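Local coordinates for DYNE7 (Micromonospora chersina, PDB 2XEM), which probably acts as the hot-dog fold thioesterase of dynemicin biosynthesis, releasing a polyene product from the enediyne polyketide synthase, at residues E42-L45 and A46-P50; V16-F19 and D20-N23; F30-Y33 and L34-Q37. All coordinates share one frame; numbering follows the deposited sequence.

How the contacts relate
Contacts 1 and 3 lie on the same helix, 32-48, the long central helix of the hot-dog fold: contact 3 at its first turns, contact 1 at its last, their centres 19 Å apart on opposite sides of the chain's centre. Contact 2 is the turn in the loop that leads from strand 11-16 to this helix. It touches contact 3 directly, E21 OE2 lying 2.8 Å from W36 NE1, a probable hydrogen bond, while contacts 1 and 2 stay about 10 Å apart at their nearest atoms, and contacts 1 and 3 about 5 Å. A bound polyene lies about 6 Å from the side chain of F30 in contact 3, and one about 12 Å from that of T22 in contact 2.

Contact 1 (E42-L45 and A46-P50); sequences EHFL and ADHAP
The F44 and H48 side chains meet one helical turn apart and cross at about a right angle, H48 CB sitting over one face of the phenyl ring, 4.3 Å from the centroid of F44, in a CH-pi contact. The imidazole itself comes in obliquely, with H48 CD2 3.7 Å from F44 CE1 and the two planes turned 52° apart. F44 can receive it because its CG is anti to the backbone N (chi1 -180°), which sends the flat ring along the helix flank toward the next turn. Beside this pair, H43 and D47 are also four residues apart. The carboxylate lies oblique to the imidazole, its OD2 3.3 Å from H43 CE1, and the angle at ND1 is too poor for a hydrogen bond; D47 OD2 is instead bonded to the hydroxyl of Y11. The H43 ring also meets that of H13 in strand 11-16. Replacing H43 by an alanine would probably leave the D47 carboxylate without its ring neighbour on this side and H13 without its aromatic partner.

Behind these side chains the helical backbone sets the spacing: A46 N donates to E42 O at 3.0 Å, and D47 N to H43 O at 2.9 Å, the latter nearly along the C=O axis. The helix ends here, since A49 is the first residue to leave helical angles and also occupies the N-cap position of helix 50-55. Small and apolar, A49 fits against L45, with L45 CD2 4.1 Å from A49 CB. Leucine suits the buried side, where L45 packs on V52 of helix 50-55 and L138 of helix 136-143. F44 rests on A141 and L142 of that same C-terminal helix, and its ring meets Y11 of strand 11-16 edge-to-face.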
# COMPACT_ATOMS: atom_id res chain seq x y z
N GLU D 42 -0.36 2.39 -16.65
CA GLU D 42 -1.69 3.01 -16.66
C GLU D 42 -1.65 4.45 -17.19
O GLU D 42 -2.52 4.82 -17.95
CB GLU D 42 -2.30 3.01 -15.27
CG GLU D 42 -2.75 1.65 -14.78
CD GLU D 42 -3.01 1.70 -13.29
OE1 GLU D 42 -2.62 0.73 -12.60
OE2 GLU D 42 -3.56 2.71 -12.80
N HIS D 43 -0.66 5.26 -16.75
CA HIS D 43 -0.45 6.64 -17.20
C HIS D 43 -0.17 6.61 -18.72
O HIS D 43 -0.72 7.43 -19.46
CB HIS D 43 0.70 7.30 -16.39
CG HIS D 43 0.87 8.79 -16.53
ND1 HIS D 43 -0.01 9.60 -17.28
CD2 HIS D 43 1.86 9.59 -16.02
CE1 HIS D 43 0.44 10.85 -17.15
NE2 HIS D 43 1.56 10.89 -16.41
N PHE D 44 0.61 5.63 -19.19
CA PHE D 44 0.90 5.40 -20.60
C PHE D 44 -0.38 5.22 -21.42
O PHE D 44 -0.55 5.89 -22.43
CB PHE D 44 1.85 4.21 -20.81
CG PHE D 44 2.15 3.97 -22.27
CD1 PHE D 44 3.07 4.77 -22.94
CD2 PHE D 44 1.48 2.99 -22.99
CE1 PHE D 44 3.32 4.59 -24.31
CE2 PHE D 44 1.70 2.83 -24.37
CZ PHE D 44 2.63 3.62 -25.01
N LEU D 45 -1.26 4.32 -20.98
CA LEU D 45 -2.59 4.13 -21.56
C LEU D 45 -3.41 5.40 -21.60
O LEU D 45 -3.99 5.69 -22.63
CB LEU D 45 -3.37 3.02 -20.82
CG LEU D 45 -2.76 1.62 -20.80
CD1 LEU D 45 -3.56 0.71 -19.91
CD2 LEU D 45 -2.66 1.02 -22.18
N ALA D 46 -3.47 6.18 -20.49
CA ALA D 46 -4.24 7.45 -20.47
C ALA D 46 -3.68 8.48 -21.48
O ALA D 46 -4.45 9.20 -22.13
CB ALA D 46 -4.29 8.03 -19.05
N ASP D 47 -2.35 8.52 -21.64
CA ASP D 47 -1.69 9.46 -22.54
C ASP D 47 -1.75 9.04 -24.01
O ASP D 47 -1.91 9.88 -24.87
CB ASP D 47 -0.21 9.64 -22.14
CG ASP D 47 0.02 10.46 -20.89
OD1 ASP D 47 -0.90 11.22 -20.50
OD2 ASP D 47 1.11 10.35 -20.30
N HIS D 48 -1.60 7.73 -24.29
CA HIS D 48 -1.26 7.29 -25.65
C HIS D 48 -2.19 6.22 -26.21
O HIS D 48 -2.14 5.94 -27.40
CB HIS D 48 0.23 6.85 -25.73
CG HIS D 48 1.18 7.95 -25.39
ND1 HIS D 48 1.20 9.14 -26.11
CD2 HIS D 48 2.10 8.03 -24.40
CE1 HIS D 48 2.13 9.89 -25.54
NE2 HIS D 48 2.70 9.26 -24.51
N ALA D 49 -3.00 5.60 -25.36
CA ALA D 49 -3.95 4.58 -25.79
C ALA D 49 -5.29 4.73 -25.04
O ALA D 49 -5.74 3.78 -24.41
CB ALA D 49 -3.34 3.18 -25.60
N PRO D 50 -5.94 5.94 -25.08
CA PRO D 50 -7.14 6.15 -24.25
C PRO D 50 -8.32 5.22 -24.54
O PRO D 50 -9.13 4.99 -23.65
CB PRO D 50 -7.50 7.62 -24.52
CG PRO D 50 -6.96 7.91 -25.87
CD PRO D 50 -5.66 7.14 -25.90

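Contact 2 (V16-F19 and D20-N23); sequences VVTF and DETN
F19 O is gripped twice by T22, by the hydroxyl OG1 at 2.6 Å and by the backbone N at 3.0 Å. The OG1 bond lies in the carbonyl plane on a lone pair, whereas the amide stands above that plane. Together with E21 N donating to T18 O, this makes a short 3-10 turn in the loop between strand 11-16 and helix 32-48 of the hot-dog fold. Threonine suits position 22 because its OG1, between the backbone N and the carbonyl carbon (chi1 70°), folds back over the turn; it also receives L24 N of the fourth subunit.

At the start of the turn T18 and D20 lie side by side, and T18 OG1 donates to D20 OD2 at 2.6 Å. This leaves D20 OD1 to bond H35 ND1 of the second subunit, so the aspartate ties the turn to that neighbouring chain. The E21 chain is extended beyond CG and its carboxylate splits its work: OE2 is bonded to W36 NE1 of the helix, while E21 OE1 reaches back to T18 N at 3.2 Å in a nearly straight bond of 167°, met on the anti side, 30° out of the carboxylate plane.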
# COMPACT_ATOMS: atom_id res chain seq x y z
N VAL D 16 6.58 11.39 -7.37
CA VAL D 16 7.22 11.97 -6.19
C VAL D 16 7.05 10.96 -5.03
O VAL D 16 5.93 10.56 -4.73
CB VAL D 16 6.69 13.39 -5.86
CG1 VAL D 16 7.31 13.94 -4.56
CG2 VAL D 16 6.96 14.36 -7.03
N VAL D 17 8.18 10.56 -4.41
CA VAL D 17 8.16 9.61 -3.29
C VAL D 17 7.44 10.21 -2.08
O VAL D 17 7.77 11.34 -1.63
CB VAL D 17 9.57 9.11 -2.91
CG1 VAL D 17 9.51 8.14 -1.72
CG2 VAL D 17 10.28 8.45 -4.12
N THR D 18 6.48 9.45 -1.53
CA THR D 18 5.76 9.90 -0.33
C THR D 18 6.25 9.14 0.89
O THR D 18 6.85 8.07 0.75
CB THR D 18 4.23 9.85 -0.56
OG1 THR D 18 3.91 8.54 -1.05
CG2 THR D 18 3.76 10.88 -1.59
N PHE D 19 5.98 9.67 2.09
CA PHE D 19 6.40 9.01 3.33
C PHE D 19 5.88 7.60 3.49
O PHE D 19 6.59 6.75 4.04
CB PHE D 19 6.02 9.85 4.56
CG PHE D 19 7.08 10.83 4.98
CD1 PHE D 19 7.51 11.83 4.10
CD2 PHE D 19 7.62 10.80 6.26
CE1 PHE D 19 8.47 12.77 4.51
CE2 PHE D 19 8.59 11.73 6.66
CZ PHE D 19 9.03 12.69 5.77
N ASP D 20 4.65 7.33 3.02
CA ASP D 20 4.05 6.00 3.13
C ASP D 20 4.76 4.95 2.26
O ASP D 20 4.47 3.76 2.40
CB ASP D 20 2.53 6.03 2.88
CG ASP D 20 2.07 6.42 1.47
OD1 ASP D 20 0.89 6.48 1.26
OD2 ASP D 20 2.93 6.72 0.60
N GLU D 21 5.70 5.39 1.40
CA GLU D 21 6.48 4.47 0.56
C GLU D 21 7.86 4.21 1.18
O GLU D 21 8.62 3.38 0.68
CB GLU D 21 6.63 5.01 -0.86
CG GLU D 21 5.33 5.01 -1.61
CD GLU D 21 5.45 5.66 -2.98
OE1 GLU D 21 6.17 6.67 -3.13
OE2 GLU D 21 4.86 5.11 -3.93
N THR D 22 8.17 4.92 2.25
CA THR D 22 9.41 4.70 2.95
C THR D 22 9.20 3.62 4.02
O THR D 22 8.13 3.02 4.10
CB THR D 22 9.99 6.04 3.48
OG1 THR D 22 9.15 6.52 4.53
CG2 THR D 22 10.18 7.10 2.36
N ASN D 23 10.25 3.34 4.81
CA ASN D 23 10.20 2.39 5.91
C ASN D 23 11.22 2.83 6.94
O ASN D 23 11.93 3.81 6.72
CB ASN D 23 10.41 0.95 5.40
CG ASN D 23 11.80 0.66 4.99
OD1 ASN D 23 12.56 0.04 5.74
ND2 ASN D 23 12.20 1.13 3.84

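Contact 3 (F30-Y33 and L34-Q37); sequences FAHY and LHWQ
Y33 and W36 both carry CG anti to their own carbonyl carbon (chi1 -71° and -60°), and, three residues apart on the helix, this torsion lets the two side chains lie side by side, pointing the same way. They stand on the opening turns of helix 32-48, the central helix of the hot-dog fold. W36 CZ3 comes over one face of the phenol, 3.7 Å from Y33 CD1. The planes are inclined at 44°. Flat, wide side chains suit this buried side: Y33 packs edge-to-face with F71 and Y101 of the sheet, and W36 NE1 is bonded to E21 of the preceding loop.

H32 and H35 likewise run side by side on another flank, their ring centroids 5.7 Å apart. A histidine, whose two ring nitrogens flank CE1, can bond two chains at once: H35 ND1 is bonded to D20 of the second subunit and its NE2 to H35 of the third. Its CD2 edge faces the helix backbone, with H35 CD2 3.4 Å from A31 O, near the plane of the imidazole. L34, apolar, packs on C67 of strand 60-71 and on L34 of the third subunit.

Among the backbone bonds, those from L34 N and H35 N to A31 O are both weak. The firmer link joins W36 N to H32 O at 3.0 Å. The indole of that same tryptophan spreads above the acceptor, with H32 O over its face toward the rim and W36 CD1 only 3.2 Å from H32 O.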
# COMPACT_ATOMS: atom_id res chain seq x y z
N PHE D 30 11.27 -1.80 -1.03
CA PHE D 30 11.54 -2.34 -2.38
C PHE D 30 10.26 -2.59 -3.22
O PHE D 30 10.27 -2.34 -4.42
CB PHE D 30 12.42 -3.62 -2.33
CG PHE D 30 11.63 -4.86 -1.95
CD1 PHE D 30 11.13 -5.72 -2.93
CD2 PHE D 30 11.39 -5.17 -0.61
CE1 PHE D 30 10.37 -6.84 -2.58
CE2 PHE D 30 10.65 -6.31 -0.26
CZ PHE D 30 10.15 -7.15 -1.25
N ALA D 31 9.18 -3.08 -2.57
CA ALA D 31 7.97 -3.50 -3.30
C ALA D 31 7.24 -2.32 -4.01
O ALA D 31 6.52 -2.56 -4.98
CB ALA D 31 7.03 -4.22 -2.37
N HIS D 32 7.41 -1.08 -3.51
CA HIS D 32 6.86 0.12 -4.17
C HIS D 32 7.31 0.34 -5.59
O HIS D 32 6.53 0.82 -6.41
CB HIS D 32 7.01 1.39 -3.30
CG HIS D 32 6.32 1.23 -1.97
ND1 HIS D 32 4.96 1.00 -1.88
CD2 HIS D 32 6.85 1.19 -0.73
CE1 HIS D 32 4.70 0.87 -0.59
NE2 HIS D 32 5.81 0.95 0.14
N TYR D 33 8.55 -0.05 -5.92
CA TYR D 33 9.08 0.04 -7.28
C TYR D 33 8.24 -0.77 -8.28
O TYR D 33 8.11 -0.38 -9.45
CB TYR D 33 10.54 -0.43 -7.31
CG TYR D 33 11.51 0.52 -6.64
CD1 TYR D 33 12.33 1.35 -7.39
CD2 TYR D 33 11.64 0.55 -5.24
CE1 TYR D 33 13.28 2.17 -6.78
CE2 TYR D 33 12.58 1.38 -4.63
CZ TYR D 33 13.40 2.18 -5.40
OH TYR D 33 14.33 2.97 -4.79
N LEU D 34 7.66 -1.88 -7.82
CA LEU D 34 6.75 -2.69 -8.65
C LEU D 34 5.41 -2.03 -8.83
O LEU D 34 4.90 -2.09 -9.92
CB LEU D 34 6.61 -4.15 -8.12
CG LEU D 34 7.84 -5.07 -8.34
CD1 LEU D 34 8.36 -5.00 -9.77
CD2 LEU D 34 8.97 -4.77 -7.32
N HIS D 35 4.84 -1.38 -7.77
CA HIS D 35 3.63 -0.57 -7.92
C HIS D 35 3.82 0.48 -9.00
O HIS D 35 2.91 0.68 -9.80
CB HIS D 35 3.24 0.15 -6.60
CG HIS D 35 2.69 -0.76 -5.58
ND1 HIS D 35 1.35 -0.86 -5.37
CD2 HIS D 35 3.34 -1.54 -4.69
CE1 HIS D 35 1.20 -1.73 -4.39
NE2 HIS D 35 2.38 -2.18 -3.96
N TRP D 36 5.00 1.14 -9.02
CA TRP D 36 5.31 2.21 -9.95
C TRP D 36 5.30 1.78 -11.41
O TRP D 36 5.00 2.60 -12.27
CB TRP D 36 6.64 2.87 -9.60
CG TRP D 36 6.72 3.50 -8.24
CD1 TRP D 36 5.69 3.77 -7.38
CD2 TRP D 36 7.91 3.92 -7.58
NE1 TRP D 36 6.17 4.31 -6.22
CE2 TRP D 36 7.53 4.42 -6.31
CE3 TRP D 36 9.28 3.93 -7.94
CZ2 TRP D 36 8.46 4.93 -5.41
CZ3 TRP D 36 10.21 4.39 -7.02
CH2 TRP D 36 9.80 4.90 -5.78
N GLN D 37 5.61 0.50 -11.69
CA GLN D 37 5.46 -0.10 -13.04
C GLN D 37 4.00 -0.07 -13.47
O GLN D 37 3.71 0.28 -14.62
CB GLN D 37 5.95 -1.55 -13.04
CG GLN D 37 7.45 -1.66 -12.89
CD GLN D 37 7.96 -3.07 -12.96
OE1 GLN D 37 7.22 -4.03 -13.16
NE2 GLN D 37 9.26 -3.23 -12.80